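Local coordinates for 3'-5' exonuclease crn-4 (Caenorhabditis elegans, PDB 3CG7), which degrades RNA and DNA as a 3'-5' exonuclease, preferring single-stranded RNA, and takes part in apoptotic DNA degradation, at residues A[34-39]-A[299-304]. Residues are numbered along the deposited sequence; the frame is centred on the assembly and turned at random.
Sequences NQDYPC and IHFAKI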
ATOM      1  N   ASN A  34       2.153 -11.383   0.878  1.00 47.08           N
ATOM      2  CA  ASN A  34       2.938 -11.033  -0.296  1.00 46.55           C
ATOM      3  C   ASN A  34       4.361 -10.628   0.051  1.00 46.48           C
ATOM      4  O   ASN A  34       4.604  -9.631   0.740  1.00 46.57           O
ATOM      5  CB  ASN A  34       2.274  -9.919  -1.103  1.00 46.33           C
ATOM      6  CG  ASN A  34       3.069  -9.550  -2.340  1.00 45.98           C
ATOM      7  OD1 ASN A  34       3.652 -10.421  -3.003  1.00 46.73           O
ATOM      8  ND2 ASN A  34       3.109  -8.262  -2.657  1.00 43.70           N
ATOM      9  N   GLN A  35       5.301 -11.392  -0.475  1.00 46.15           N
ATOM     10  CA  GLN A  35       6.702 -11.183  -0.181  1.00 45.86           C
ATOM     11  C   GLN A  35       7.405 -10.349  -1.258  1.00 44.75           C
ATOM     12  O   GLN A  35       8.552  -9.947  -1.078  1.00 44.74           O
ATOM     13  CB  GLN A  35       7.374 -12.539   0.003  1.00 46.30           C
ATOM     14  CG  GLN A  35       8.469 -12.538   1.037  1.00 48.96           C
ATOM     15  CD  GLN A  35       7.967 -12.475   2.457  1.00 50.92           C
ATOM     16  OE1 GLN A  35       8.652 -11.943   3.327  1.00 53.00           O
ATOM     17  NE2 GLN A  35       6.777 -13.023   2.708  1.00 51.00           N
ATOM     18  N   ASP A  36       6.717 -10.094  -2.372  1.00 43.52           N
ATOM     19  CA  ASP A  36       7.246  -9.232  -3.432  1.00 42.20           C
ATOM     20  C   ASP A  36       6.787  -7.818  -3.109  1.00 41.71           C
ATOM     21  O   ASP A  36       5.890  -7.259  -3.757  1.00 41.46           O
ATOM     22  CB  ASP A  36       6.765  -9.690  -4.818  1.00 41.77           C
ATOM     23  CG  ASP A  36       7.446  -8.940  -5.974  1.00 41.27           C
ATOM     24  OD1 ASP A  36       8.273  -8.036  -5.723  1.00 39.78           O
ATOM     25  OD2 ASP A  36       7.141  -9.256  -7.150  1.00 40.64           O
ATOM     26  N   TYR A  37       7.410  -7.258  -2.079  1.00 40.93           N
ATOM     27  CA  TYR A  37       6.936  -6.045  -1.450  1.00 40.34           C
ATOM     28  C   TYR A  37       8.081  -5.071  -1.215  1.00 39.81           C
ATOM     29  O   TYR A  37       9.127  -5.453  -0.695  1.00 39.88           O
ATOM     30  CB  TYR A  37       6.236  -6.384  -0.135  1.00 40.44           C
ATOM     31  CG  TYR A  37       5.393  -5.250   0.406  1.00 41.75           C
ATOM     32  CD1 TYR A  37       4.029  -5.152   0.089  1.00 40.39           C
ATOM     33  CD2 TYR A  37       5.955  -4.266   1.227  1.00 41.54           C
ATOM     34  CE1 TYR A  37       3.258  -4.116   0.571  1.00 40.37           C
ATOM     35  CE2 TYR A  37       5.179  -3.213   1.715  1.00 42.18           C
ATOM     36  CZ  TYR A  37       3.832  -3.146   1.387  1.00 41.58           C
ATOM     37  OH  TYR A  37       3.068  -2.103   1.880  1.00 41.90           O
ATOM     38  N   PRO A  38       7.887  -3.800  -1.590  1.00 39.30           N
ATOM     39  CA  PRO A  38       8.934  -2.821  -1.397  1.00 39.01           C
ATOM     40  C   PRO A  38       8.909  -2.278   0.035  1.00 38.87           C
ATOM     41  O   PRO A  38       8.419  -1.172   0.272  1.00 39.02           O
ATOM     42  CB  PRO A  38       8.565  -1.727  -2.396  1.00 39.07           C
ATOM     43  CG  PRO A  38       7.099  -1.803  -2.530  1.00 38.54           C
ATOM     44  CD  PRO A  38       6.678  -3.203  -2.183  1.00 39.04           C
ATOM     45  N   CYS A  39       9.425  -3.062   0.977  1.00 38.78           N
ATOM     46  CA  CYS A  39       9.460  -2.673   2.390  1.00 38.62           C
ATOM     47  C   CYS A  39      10.068  -1.301   2.608  1.00 37.89           C
ATOM     48  O   CYS A  39      11.155  -1.023   2.119  1.00 37.35           O
ATOM     49  CB  CYS A  39      10.198  -3.717   3.218  1.00 38.64           C
ATOM     50  SG  CYS A  39       9.312  -5.286   3.240  1.00 41.36           S
ATOM     51  N   ILE A 299       9.775  -8.919 -11.173  1.00 51.88           N
ATOM     52  CA  ILE A 299       9.994  -8.769  -9.732  1.00 50.16           C
ATOM     53  C   ILE A 299       9.601  -7.353  -9.354  1.00 48.86           C
ATOM     54  O   ILE A 299      10.327  -6.398  -9.651  1.00 48.84           O
ATOM     55  CB  ILE A 299      11.484  -9.003  -9.320  1.00 50.40           C
ATOM     56  CG1 ILE A 299      12.087 -10.272  -9.962  1.00 50.48           C
ATOM     57  CG2 ILE A 299      11.632  -8.987  -7.799  1.00 49.94           C
ATOM     58  CD1 ILE A 299      11.400 -11.579  -9.630  1.00 51.24           C
ATOM     59  N   HIS A 300       8.447  -7.215  -8.709  1.00 47.32           N
ATOM     60  CA  HIS A 300       7.916  -5.892  -8.392  1.00 46.01           C
ATOM     61  C   HIS A 300       8.878  -5.038  -7.552  1.00 45.17           C
ATOM     62  O   HIS A 300       9.147  -3.893  -7.910  1.00 44.73           O
ATOM     63  CB  HIS A 300       6.535  -5.987  -7.734  1.00 45.96           C
ATOM     64  CG  HIS A 300       6.051  -4.689  -7.165  1.00 45.79           C
ATOM     65  ND1 HIS A 300       5.926  -3.544  -7.923  1.00 45.24           N
ATOM     66  CD2 HIS A 300       5.662  -4.355  -5.910  1.00 45.58           C
ATOM     67  CE1 HIS A 300       5.484  -2.559  -7.160  1.00 44.95           C
ATOM     68  NE2 HIS A 300       5.311  -3.027  -5.936  1.00 45.77           N
ATOM     69  N   PHE A 301       9.419  -5.593  -6.465  1.00 44.22           N
ATOM     70  CA  PHE A 301      10.291  -4.790  -5.594  1.00 43.80           C
ATOM     71  C   PHE A 301      11.574  -4.325  -6.291  1.00 43.86           C
ATOM     72  O   PHE A 301      12.050  -3.208  -6.051  1.00 43.11           O
ATOM     73  CB  PHE A 301      10.540  -5.443  -4.219  1.00 43.40           C
ATOM     74  CG  PHE A 301      11.550  -6.551  -4.225  1.00 42.68           C
ATOM     75  CD1 PHE A 301      11.142  -7.871  -4.280  1.00 42.34           C
ATOM     76  CD2 PHE A 301      12.910  -6.272  -4.146  1.00 41.90           C
ATOM     77  CE1 PHE A 301      12.070  -8.899  -4.277  1.00 42.72           C
ATOM     78  CE2 PHE A 301      13.839  -7.286  -4.148  1.00 42.06           C
ATOM     79  CZ  PHE A 301      13.421  -8.609  -4.210  1.00 42.66           C
ATOM     80  N   ALA A 302      12.099  -5.166  -7.185  1.00 44.27           N
ATOM     81  CA  ALA A 302      13.265  -4.791  -7.990  1.00 44.99           C
ATOM     82  C   ALA A 302      12.925  -3.698  -9.001  1.00 45.40           C
ATOM     83  O   ALA A 302      13.742  -2.811  -9.260  1.00 45.71           O
ATOM     84  CB  ALA A 302      13.875  -6.011  -8.686  1.00 44.75           C
ATOM     85  N   LYS A 303      11.717  -3.740  -9.558  1.00 46.06           N
ATOM     86  CA  LYS A 303      11.333  -2.702 -10.511  1.00 48.17           C
ATOM     87  C   LYS A 303      11.107  -1.308  -9.903  1.00 46.83           C
ATOM     88  O   LYS A 303      11.729  -0.360 -10.373  1.00 46.81           O
ATOM     89  CB  LYS A 303      10.173  -3.135 -11.421  1.00 47.54           C
ATOM     90  CG  LYS A 303      10.474  -2.831 -12.893  1.00 49.81           C
ATOM     91  CD  LYS A 303       9.299  -3.119 -13.812  1.00 49.62           C
ATOM     92  CE  LYS A 303       8.453  -1.860 -14.044  1.00 53.98           C
ATOM     93  NZ  LYS A 303       7.395  -2.121 -15.047  1.00 54.32           N
ATOM     94  N   ILE A 304      10.265  -1.165  -8.868  1.00 46.86           N
ATOM     95  CA  ILE A 304      10.049   0.182  -8.266  1.00 47.20           C
ATOM     96  C   ILE A 304      11.300   0.785  -7.642  1.00 47.41           C
ATOM     97  O   ILE A 304      11.441   2.005  -7.597  1.00 47.55           O
ATOM     98  CB  ILE A 304       8.900   0.289  -7.198  1.00 47.20           C
ATOM     99  CG1 ILE A 304       8.500  -1.068  -6.648  1.00 46.84           C
ATOM    100  CG2 ILE A 304       7.701   1.075  -7.712  1.00 46.70           C
ATOM    101  CD1 ILE A 304       9.301  -1.433  -5.483  1.00 46.05           C
TER
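D36 OD2 has two partners: H300 N, which gives it a hydrogen bond at 2.9 Å on its syn lone pair, and R236 NE, its salt-bridge partner. The other oxygen, D36 OD1, takes the next amide, F301 N, at 2.8 Å, with an N-H...O angle of 158°. The CG of D36 stands anti to its own N (chi1 -172°), which carries the carboxylate across to the first turn of helix 300-305. Two successive amides hold the group and fix its rotation. They belong to the helix start, where a negative charge is probably favoured.

D36 OD1 also lies 3.2 Å from F301 CD1, at the ring edge and near its plane. The H300 ring meets D36 O edge-on, with H300 CD2 3.6 Å from that oxygen. P38 CD packs obliquely against this ring, 4.0 Å from H300 NE2. The polar ends of H300 bond to D90 and T73 of the second subunit. Within the loop, N34 OD1 accepts from D36 N, 3.1 Å away, with the donor above the carbonyl plane, closing an Asx turn.

With an alanine here in place of D36, H300 N and F301 N would probably lose their acceptors, and the R236 side chain this carboxylate partner. A carboxylate from a distant loop thus accepts the first backbone N-H groups of helix 300-305, just past the N-cap residue I299, joining the loop between strands 20-28 and 41-50 of the exonuclease domain to the C-terminal helix at the dimer interface.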